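PDB 1HTW: tRNA threonylcarbamoyladenosine biosynthesis protein TsaE from Haemophilus influenzae, which is required to form the threonylcarbamoyl group on adenosine 37 of tRNAs that read codons beginning with adenine, and binds ATP and magnesium. Local coordinates for residues M1-T5 against A144-K150; L54-H59 against E73-A77; K79-F84 against Y103-I109. One frame throughout, in Å; residues are numbered along the deposited sequence.

Contact 1 (M1-T5 against A144-K150); sequences MESLT and AQTNLGK
Met1 and Glu2 meet Ala144 in a small surface contact of the backbone, at the sheet edge where the first strand begins and strand 137-144 gives way to the last helix, 147-155. Two main-chain bonds join them. Ala144 N gives a nearly straight bond of 3.2 Å to Glu2 O, and the terminal amino group, Met1 N, lies 2.6 Å from Ala144 O, tilted out of its carbonyl plane. Met1 CB sits tight against Ala144 CB at 3.4 Å. The rest of the methionine side chain, bent at chi2, runs past the next peptide, with CE 3.3 Å from Gln145 O. Met1 is poorly ordered, so its short distances and the path of its side chain are uncertain. Glu2 and Lys150 cross with their charges apart, OE1 to NZ 4.2 Å, too far for a salt bridge. A water bridges them instead, accepting from Lys150 NZ and donating to Glu2 OE1 and Lys150 O, which ties the carboxylate to the first turn of the helix. That turn is fixed by Thr146, the N-cap: its OG1 accepts a hydrogen bond of 2.9 Å from Gly149 N and also bonds Asp126. Just ahead of the antiparallel pairing of strands 3-8 and 137-144, continued by Leu4 with Leu142, the contact leads into an N-capped helix at the sheet edge of this TsaE protein of the P-loop NTPase clan.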
loop_
_atom_site.group_PDB
_atom_site.type_symbol
_atom_site.label_atom_id
_atom_site.label_comp_id
_atom_site.label_asym_id
_atom_site.label_seq_id
_atom_site.Cartn_x
_atom_site.Cartn_y
_atom_site.Cartn_z
ATOM N N MET A 1 13.684 -4.841 -8.644
ATOM C CA MET A 1 13.527 -5.439 -10.012
ATOM C C MET A 1 13.223 -4.318 -11.008
ATOM O O MET A 1 13.901 -3.287 -11.036
ATOM C CB MET A 1 12.409 -6.470 -10.035
ATOM C CG MET A 1 12.811 -7.895 -9.732
ATOM S SD MET A 1 13.394 -8.151 -7.933
ATOM C CE MET A 1 13.033 -10.031 -7.704
ATOM N N GLU A 2 12.178 -4.536 -11.813
ATOM C CA GLU A 2 11.816 -3.473 -12.766
ATOM C C GLU A 2 11.330 -2.289 -11.953
ATOM O O GLU A 2 11.167 -2.429 -10.712
ATOM C CB GLU A 2 10.838 -3.939 -13.821
ATOM C CG GLU A 2 11.452 -4.054 -15.217
ATOM C CD GLU A 2 10.713 -3.258 -16.271
ATOM O OE1 GLU A 2 9.638 -3.720 -16.715
ATOM O OE2 GLU A 2 11.197 -2.181 -16.687
ATOM N N SER A 3 11.330 -1.117 -12.582
ATOM C CA SER A 3 10.853 0.075 -11.874
ATOM C C SER A 3 9.925 0.905 -12.748
ATOM O O SER A 3 9.899 0.833 -13.972
ATOM C CB SER A 3 12.102 0.937 -11.512
ATOM O OG SER A 3 11.819 1.711 -10.366
ATOM N N LEU A 4 9.103 1.741 -12.080
ATOM C CA LEU A 4 8.274 2.699 -12.767
ATOM C C LEU A 4 8.543 4.073 -12.096
ATOM O O LEU A 4 8.556 4.073 -10.867
ATOM C CB LEU A 4 6.781 2.441 -12.664
ATOM C CG LEU A 4 5.850 3.633 -12.950
ATOM C CD1 LEU A 4 5.843 3.942 -14.450
ATOM C CD2 LEU A 4 4.429 3.332 -12.486
ATOM N N THR A 5 8.731 5.083 -12.921
ATOM C CA THR A 5 8.824 6.450 -12.340
ATOM C C THR A 5 7.642 7.231 -12.907
ATOM O O THR A 5 7.486 7.377 -14.122
ATOM C CB THR A 5 10.160 7.125 -12.528
ATOM O OG1 THR A 5 10.131 8.457 -11.856
ATOM C CG2 THR A 5 10.575 7.426 -13.946
ATOM N N ALA A 144 9.958 -3.156 -7.860
ATOM C CA ALA A 144 9.517 -4.551 -7.623
ATOM C C ALA A 144 10.543 -5.240 -6.740
ATOM O O ALA A 144 11.760 -5.009 -6.942
ATOM C CB ALA A 144 9.448 -5.282 -8.967
ATOM N N GLN A 145 10.079 -6.052 -5.791
ATOM C CA GLN A 145 10.986 -6.787 -4.936
ATOM C C GLN A 145 10.861 -8.311 -5.171
ATOM O O GLN A 145 11.788 -9.034 -4.833
ATOM C CB GLN A 145 10.661 -6.554 -3.450
ATOM C CG GLN A 145 11.876 -6.322 -2.585
ATOM C CD GLN A 145 12.340 -4.876 -2.618
ATOM O OE1 GLN A 145 12.776 -4.360 -1.591
ATOM N NE2 GLN A 145 12.179 -4.237 -3.765
ATOM N N THR A 146 9.714 -8.694 -5.686
ATOM C CA THR A 146 9.461 -10.136 -5.937
ATOM C C THR A 146 9.088 -10.307 -7.375
ATOM O O THR A 146 8.792 -9.395 -8.128
ATOM C CB THR A 146 8.296 -10.639 -5.054
ATOM O OG1 THR A 146 7.114 -9.900 -5.417
ATOM C CG2 THR A 146 8.586 -10.541 -3.576
ATOM N N ASN A 147 8.887 -11.602 -7.776
ATOM C CA ASN A 147 8.326 -11.855 -9.087
ATOM C C ASN A 147 6.953 -11.244 -9.251
ATOM O O ASN A 147 6.591 -10.748 -10.318
ATOM C CB ASN A 147 8.231 -13.421 -9.181
ATOM C CG ASN A 147 7.877 -13.832 -10.586
ATOM O OD1 ASN A 147 8.706 -13.724 -11.502
ATOM N ND2 ASN A 147 6.634 -14.281 -10.772
ATOM N N LEU A 148 6.125 -11.300 -8.200
ATOM C CA LEU A 148 4.785 -10.700 -8.300
ATOM C C LEU A 148 4.963 -9.184 -8.512
ATOM O O LEU A 148 4.250 -8.611 -9.322
ATOM C CB LEU A 148 3.975 -10.991 -7.009
ATOM C CG LEU A 148 2.582 -10.302 -6.982
ATOM C CD1 LEU A 148 1.729 -10.589 -8.180
ATOM C CD2 LEU A 148 1.859 -10.665 -5.690
ATOM N N GLY A 149 5.932 -8.620 -7.790
ATOM C CA GLY A 149 6.190 -7.155 -8.003
ATOM C C GLY A 149 6.491 -6.849 -9.439
ATOM O O GLY A 149 6.036 -5.899 -10.087
ATOM N N LYS A 150 7.355 -7.711 -10.061
ATOM C CA LYS A 150 7.634 -7.535 -11.482
ATOM C C LYS A 150 6.428 -7.551 -12.360
ATOM O O LYS A 150 6.213 -6.756 -13.274
ATOM C CB LYS A 150 8.699 -8.550 -11.936
ATOM C CG LYS A 150 8.659 -8.736 -13.458
ATOM C CD LYS A 150 10.042 -9.074 -14.001
ATOM C CE LYS A 150 10.010 -9.184 -15.521
ATOM N NZ LYS A 150 9.741 -7.855 -16.152
HETATM O O HOH W 1 8.571 -5.683 -14.939
#

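Contact 2 (L54-H59 against E73-A77)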
loop_
_atom_site.group_PDB
_atom_site.type_symbol
_atom_site.label_atom_id
_atom_site.label_comp_id
_atom_site.label_asym_id
_atom_site.label_seq_id
_atom_site.Cartn_x
_atom_site.Cartn_y
_atom_site.Cartn_z
ATOM N N LEU A 54 -8.244 2.800 -2.201
ATOM C CA LEU A 54 -9.483 2.128 -1.609
ATOM C C LEU A 54 -10.744 2.717 -2.141
ATOM O O LEU A 54 -11.738 2.020 -2.476
ATOM C CB LEU A 54 -9.397 2.280 -0.094
ATOM C CG LEU A 54 -8.256 1.633 0.660
ATOM C CD1 LEU A 54 -8.229 2.053 2.132
ATOM C CD2 LEU A 54 -8.425 0.103 0.639
ATOM N N GLN A 55 -10.891 4.065 -2.200
ATOM C CA GLN A 55 -12.049 4.709 -2.704
ATOM C C GLN A 55 -12.176 4.508 -4.190
ATOM O O GLN A 55 -13.258 4.450 -4.822
ATOM C CB GLN A 55 -12.106 6.253 -2.325
ATOM C CG GLN A 55 -12.207 6.371 -0.803
ATOM C CD GLN A 55 -12.179 7.885 -0.390
ATOM O OE1 GLN A 55 -11.738 8.656 -1.217
ATOM N NE2 GLN A 55 -12.746 8.197 0.767
ATOM N N GLY A 56 -10.964 4.370 -4.821
ATOM C CA GLY A 56 -10.938 4.153 -6.282
ATOM C C GLY A 56 -11.574 2.805 -6.676
ATOM O O GLY A 56 -12.186 2.812 -7.768
ATOM N N ILE A 57 -11.440 1.829 -5.824
ATOM C CA ILE A 57 -12.074 0.494 -6.175
ATOM C C ILE A 57 -13.424 0.399 -5.477
ATOM O O ILE A 57 -14.031 -0.699 -5.482
ATOM C CB ILE A 57 -11.154 -0.646 -5.802
ATOM C CG1 ILE A 57 -10.606 -0.658 -4.389
ATOM C CG2 ILE A 57 -9.957 -0.685 -6.795
ATOM C CD1 ILE A 57 -9.890 -1.931 -3.959
ATOM N N GLY A 58 -13.934 1.489 -4.900
ATOM C CA GLY A 58 -15.310 1.435 -4.349
ATOM C C GLY A 58 -15.544 1.663 -2.899
ATOM O O GLY A 58 -16.734 1.649 -2.441
ATOM N N HIS A 59 -14.575 1.784 -1.996
ATOM C CA HIS A 59 -14.816 2.069 -0.620
ATOM C C HIS A 59 -15.576 3.386 -0.504
ATOM O O HIS A 59 -15.158 4.364 -1.119
ATOM C CB HIS A 59 -13.554 2.089 0.236
ATOM C CG HIS A 59 -13.885 2.448 1.646
ATOM N ND1 HIS A 59 -14.533 1.585 2.515
ATOM C CD2 HIS A 59 -13.670 3.603 2.325
ATOM C CE1 HIS A 59 -14.568 2.174 3.712
ATOM N NE2 HIS A 59 -14.093 3.388 3.614
ATOM N N GLU A 73 -9.091 -2.569 8.890
ATOM C CA GLU A 73 -9.492 -3.629 7.898
ATOM C C GLU A 73 -10.586 -3.121 7.021
ATOM O O GLU A 73 -11.614 -2.552 7.471
ATOM C CB GLU A 73 -9.992 -4.830 8.777
ATOM C CG GLU A 73 -11.148 -5.599 8.162
ATOM C CD GLU A 73 -11.533 -6.850 8.953
ATOM O OE1 GLU A 73 -10.915 -7.911 8.669
ATOM O OE2 GLU A 73 -12.410 -6.799 9.827
ATOM N N TYR A 74 -10.481 -3.291 5.684
ATOM C CA TYR A 74 -11.475 -2.957 4.755
ATOM C C TYR A 74 -12.040 -4.208 3.989
ATOM O O TYR A 74 -11.233 -5.054 3.693
ATOM C CB TYR A 74 -11.013 -1.954 3.685
ATOM C CG TYR A 74 -10.638 -0.590 4.285
ATOM C CD1 TYR A 74 -9.421 -0.419 4.884
ATOM C CD2 TYR A 74 -11.559 0.437 4.209
ATOM C CE1 TYR A 74 -9.085 0.851 5.436
ATOM C CE2 TYR A 74 -11.238 1.694 4.743
ATOM C CZ TYR A 74 -10.010 1.847 5.345
ATOM O OH TYR A 74 -9.719 3.106 5.878
ATOM N N ASN A 75 -13.339 -4.168 3.749
ATOM C CA ASN A 75 -13.981 -5.206 2.933
ATOM C C ASN A 75 -14.587 -4.529 1.730
ATOM O O ASN A 75 -15.551 -3.741 1.858
ATOM C CB ASN A 75 -15.029 -5.986 3.752
ATOM C CG ASN A 75 -15.711 -7.053 2.892
ATOM O OD1 ASN A 75 -15.955 -6.812 1.720
ATOM N ND2 ASN A 75 -16.161 -8.132 3.523
ATOM N N ILE A 76 -13.919 -4.609 0.565
ATOM C CA ILE A 76 -14.339 -3.909 -0.602
ATOM C C ILE A 76 -14.892 -4.908 -1.640
ATOM O O ILE A 76 -14.099 -5.561 -2.288
ATOM C CB ILE A 76 -13.206 -3.079 -1.279
ATOM C CG1 ILE A 76 -12.630 -2.157 -0.159
ATOM C CG2 ILE A 76 -13.870 -2.183 -2.327
ATOM C CD1 ILE A 76 -13.757 -1.583 0.675
ATOM N N ALA A 77 -16.216 -4.958 -1.700
ATOM C CA ALA A 77 -16.892 -5.902 -2.599
ATOM C C ALA A 77 -16.335 -7.310 -2.349
ATOM O O ALA A 77 -16.194 -8.059 -3.308
ATOM C CB ALA A 77 -16.753 -5.524 -4.053
#
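Tyr74 and His59 form the aromatic part of this contact, a T-shaped pair with planes at 88° and centroids 4.8 Å apart. The tyrosine presents its CD2-CE2 edge to one face of the imidazole, with Tyr74 CE2 3.5 Å from His59 NE2 and displaced toward the rim of that ring. His59 reaches across because its CG stands opposite the backbone N (chi1 178°), which carries the ring out from the loop to the Tyr74 edge. Leu54 supplies a CH-pi contact to a face of the same tyrosine: its CD1 lies 3.7 Å from the Tyr74 ring centroid, only 15° off the normal. One ring is thus held by a methyl over its face and by a histidine at its edge.

The segment 54-59 is the end of helix 46-56, which starts within the P-loop, and it closes with a Schellman motif. His59 N bonds Leu54 O at 2.9 Å and Gly58 N bonds Gln55 O at 3.0 Å, with Gly58 at positive phi as the C-prime residue. This turn brings His59 round toward strand 71-76, an outermost strand of the sheet.

Aliphatic packing is centred on Ile76, whose two branches divide the work. CG2 packs against the turn, 3.5 Å from Ile57 O, and meets Ile57 CG1 more loosely at 4.2 Å. CD1 touches His59 CB at 3.7 Å and reaches the edge of the imidazole. Leu54 and Ile57 also lean on Ile81 of the neighbouring strand, while Ile57 packs against Ala22 and Leu26 of helix 11-28.

Contact 3 (K79-F84 against Y103-I109); sequences KMIYHF and YFNTDSI
Tyr82 and Tyr103 lie flat on each other in an offset stack, centroids 3.9 Å apart and planes at 10°, with Tyr103 CG over the centre of the Tyr82 ring and Tyr82 CE1 over that of Tyr103. Tyr103 CB rests over the same face of Tyr82, while Ser108 CB plugs the in-plane edge of that ring, 3.8 Å from Tyr82 CE2. Tyr82 is thereby fitted into a corner built by the turn after helix 100-104. Phe84 CZ fits the notch between the Tyr103 ring edge and Phe104 CE1, 3.8 Å from the latter; the Phe84 and Phe104 planes are inclined at 32°, an oblique pair. On the opposite side of the strand Ile81 and Ile109 lie side by side, pointing the same way, Ile81 CG1 4.0 Å from Ile109 CB.

The backbones join as parallel strands: Ile109 N bonds Met80 O at 3.1 Å and Tyr82 N bonds Ile109 O at 2.9 Å. Lys79, bent at chi2 (73°), lays its CE near Ile109 CD1, and its NZ hydrogen-bonds Asp107 O at 3.0 Å from well above that carbonyl plane; a water accepts from NZ and probably donates to Ser108 O. Ser108 OG donates to Tyr103 O. The ammonium-carbonyl and hydroxyl bonds thus hold the turn before strand 109-113 in place, while stacking fixes how the tyrosine rings are turned.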
loop_
_atom_site.group_PDB
_atom_site.type_symbol
_atom_site.label_atom_id
_atom_site.label_comp_id
_atom_site.label_asym_id
_atom_site.label_seq_id
_atom_site.Cartn_x
_atom_site.Cartn_y
_atom_site.Cartn_z
ATOM N N LYS A 79 -13.257 -8.212 -1.224
ATOM C CA LYS A 79 -11.782 -8.303 -1.136
ATOM C C LYS A 79 -11.300 -7.701 0.166
ATOM O O LYS A 79 -11.766 -6.589 0.493
ATOM C CB LYS A 79 -11.204 -7.484 -2.323
ATOM C CG LYS A 79 -9.660 -7.600 -2.365
ATOM C CD LYS A 79 -9.300 -9.034 -2.864
ATOM C CE LYS A 79 -7.785 -9.138 -3.016
ATOM N NZ LYS A 79 -7.385 -10.440 -3.695
ATOM N N MET A 80 -10.489 -8.372 0.924
ATOM C CA MET A 80 -10.038 -7.853 2.230
ATOM C C MET A 80 -8.735 -7.055 2.016
ATOM O O MET A 80 -7.756 -7.570 1.498
ATOM C CB MET A 80 -9.797 -8.995 3.200
ATOM C CG MET A 80 -11.017 -9.915 3.414
ATOM S SD MET A 80 -12.632 -8.920 3.841
ATOM C CE MET A 80 -12.036 -8.126 5.429
ATOM N N ILE A 81 -8.725 -5.804 2.473
ATOM C CA ILE A 81 -7.569 -4.927 2.267
ATOM C C ILE A 81 -7.207 -4.333 3.628
ATOM O O ILE A 81 -8.128 -3.868 4.296
ATOM C CB ILE A 81 -7.847 -3.858 1.227
ATOM C CG1 ILE A 81 -8.158 -4.584 -0.126
ATOM C CG2 ILE A 81 -6.583 -2.984 1.015
ATOM C CD1 ILE A 81 -8.844 -3.766 -1.135
ATOM N N TYR A 82 -5.955 -4.412 3.965
ATOM C CA TYR A 82 -5.504 -3.971 5.287
ATOM C C TYR A 82 -4.538 -2.774 5.155
ATOM O O TYR A 82 -3.649 -2.834 4.349
ATOM C CB TYR A 82 -4.793 -5.093 6.031
ATOM C CG TYR A 82 -5.786 -6.214 6.302
ATOM C CD1 TYR A 82 -6.659 -6.180 7.346
ATOM C CD2 TYR A 82 -5.845 -7.264 5.371
ATOM C CE1 TYR A 82 -7.581 -7.213 7.541
ATOM C CE2 TYR A 82 -6.823 -8.254 5.531
ATOM C CZ TYR A 82 -7.657 -8.216 6.603
ATOM O OH TYR A 82 -8.548 -9.281 6.796
ATOM N N HIS A 83 -4.934 -1.694 5.824
ATOM C CA HIS A 83 -4.069 -0.472 5.773
ATOM C C HIS A 83 -3.373 -0.426 7.121
ATOM O O HIS A 83 -3.973 -0.450 8.207
ATOM C CB HIS A 83 -4.994 0.749 5.591
ATOM C CG HIS A 83 -4.218 2.055 5.586
ATOM N ND1 HIS A 83 -4.829 3.236 5.905
ATOM C CD2 HIS A 83 -2.936 2.309 5.267
ATOM C CE1 HIS A 83 -3.929 4.223 5.815
ATOM N NE2 HIS A 83 -2.776 3.706 5.389
ATOM N N PHE A 84 -2.034 -0.403 7.058
ATOM C CA PHE A 84 -1.232 -0.335 8.295
ATOM C C PHE A 84 -0.473 0.983 8.375
ATOM O O PHE A 84 -0.006 1.455 7.348
ATOM C CB PHE A 84 -0.171 -1.448 8.267
ATOM C CG PHE A 84 -0.726 -2.842 8.435
ATOM C CD1 PHE A 84 -1.194 -3.511 7.302
ATOM C CD2 PHE A 84 -0.588 -3.516 9.637
ATOM C CE1 PHE A 84 -1.656 -4.818 7.417
ATOM C CE2 PHE A 84 -1.084 -4.814 9.749
ATOM C CZ PHE A 84 -1.610 -5.432 8.650
ATOM N N TYR A 103 -4.201 -11.963 8.355
ATOM C CA TYR A 103 -4.103 -10.980 7.283
ATOM C C TYR A 103 -3.001 -11.282 6.275
ATOM O O TYR A 103 -3.162 -10.960 5.091
ATOM C CB TYR A 103 -3.891 -9.581 7.832
ATOM C CG TYR A 103 -4.877 -9.156 8.900
ATOM C CD1 TYR A 103 -5.980 -9.920 9.241
ATOM C CD2 TYR A 103 -4.656 -7.972 9.588
ATOM C CE1 TYR A 103 -6.848 -9.507 10.253
ATOM C CE2 TYR A 103 -5.485 -7.567 10.609
ATOM C CZ TYR A 103 -6.594 -8.331 10.923
ATOM O OH TYR A 103 -7.460 -7.871 11.888
ATOM N N PHE A 104 -1.882 -11.827 6.717
ATOM C CA PHE A 104 -0.778 -12.116 5.818
ATOM C C PHE A 104 -0.913 -13.511 5.209
ATOM O O PHE A 104 -0.190 -13.806 4.257
ATOM C CB PHE A 104 0.582 -11.946 6.461
ATOM C CG PHE A 104 0.851 -10.641 7.156
ATOM C CD1 PHE A 104 0.391 -9.442 6.646
ATOM C CD2 PHE A 104 1.593 -10.615 8.329
ATOM C CE1 PHE A 104 0.628 -8.249 7.307
ATOM C CE2 PHE A 104 1.866 -9.425 8.970
ATOM C CZ PHE A 104 1.372 -8.241 8.466
ATOM N N ASN A 105 -1.876 -14.303 5.689
ATOM C CA ASN A 105 -2.075 -15.649 5.189
ATOM C C ASN A 105 -3.298 -15.882 4.343
ATOM O O ASN A 105 -3.705 -17.051 4.172
ATOM C CB ASN A 105 -2.188 -16.641 6.391
ATOM C CG ASN A 105 -0.802 -17.042 6.830
ATOM O OD1 ASN A 105 -0.160 -16.302 7.562
ATOM N ND2 ASN A 105 -0.355 -18.200 6.358
ATOM N N THR A 106 -3.913 -14.856 3.809
ATOM C CA THR A 106 -5.108 -14.974 2.971
ATOM C C THR A 106 -4.919 -14.128 1.732
ATOM O O THR A 106 -3.804 -13.542 1.615
ATOM C CB THR A 106 -6.345 -14.620 3.795
ATOM O OG1 THR A 106 -7.557 -14.971 3.144
ATOM C CG2 THR A 106 -6.321 -13.100 4.047
ATOM N N ASP A 107 -5.804 -14.103 0.788
ATOM C CA ASP A 107 -5.737 -13.435 -0.486
ATOM C C ASP A 107 -6.185 -11.933 -0.299
ATOM O O ASP A 107 -7.168 -11.510 -0.876
ATOM C CB ASP A 107 -6.641 -14.095 -1.510
ATOM C CG ASP A 107 -8.064 -14.322 -1.054
ATOM O OD1 ASP A 107 -8.252 -14.555 0.168
ATOM O OD2 ASP A 107 -8.968 -14.321 -1.903
ATOM N N SER A 108 -5.371 -11.357 0.556
ATOM C CA SER A 108 -5.633 -9.918 0.875
ATOM C C SER A 108 -4.628 -9.033 0.146
ATOM O O SER A 108 -3.758 -9.454 -0.590
ATOM C CB SER A 108 -5.423 -9.780 2.379
ATOM O OG SER A 108 -4.082 -9.939 2.776
ATOM N N ILE A 109 -4.835 -7.718 0.390
ATOM C CA ILE A 109 -3.818 -6.729 -0.109
ATOM C C ILE A 109 -3.450 -5.950 1.190
ATOM O O ILE A 109 -4.384 -5.575 1.889
ATOM C CB ILE A 109 -4.467 -5.764 -1.094
ATOM C CG1 ILE A 109 -4.660 -6.502 -2.456
ATOM C CG2 ILE A 109 -3.479 -4.604 -1.356
ATOM C CD1 ILE A 109 -5.581 -5.900 -3.411
HETATM O O HOH W 2 -4.569 -10.858 -3.001
HETATM O O HOH W 3 -9.677 -11.148 0.222
#

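All three contacts reach the same mixed sheet. Contacts 2 and 3 are neighbours, their centres 12 Å apart, and touch directly where strands 71-76 and 79-85 pair: Tyr74 N lies 2.8 Å from Ile81 O. Contact 1 is at the far edge, with its centre 24 Å from that of contact 2 and 20 Å from that of contact 3, away from the nucleotide. Contacts 2 and 3 come nearer the site: the side chain of Phe84 is about 6 Å from that of Glu113, a magnesium ligand whose OE2 is hydrogen-bonded to His83 NE2, and the Tyr74 side chain is about 8 Å from that of Thr47, another magnesium ligand. The Leu54 side chain is about 12 Å from the bound ADP.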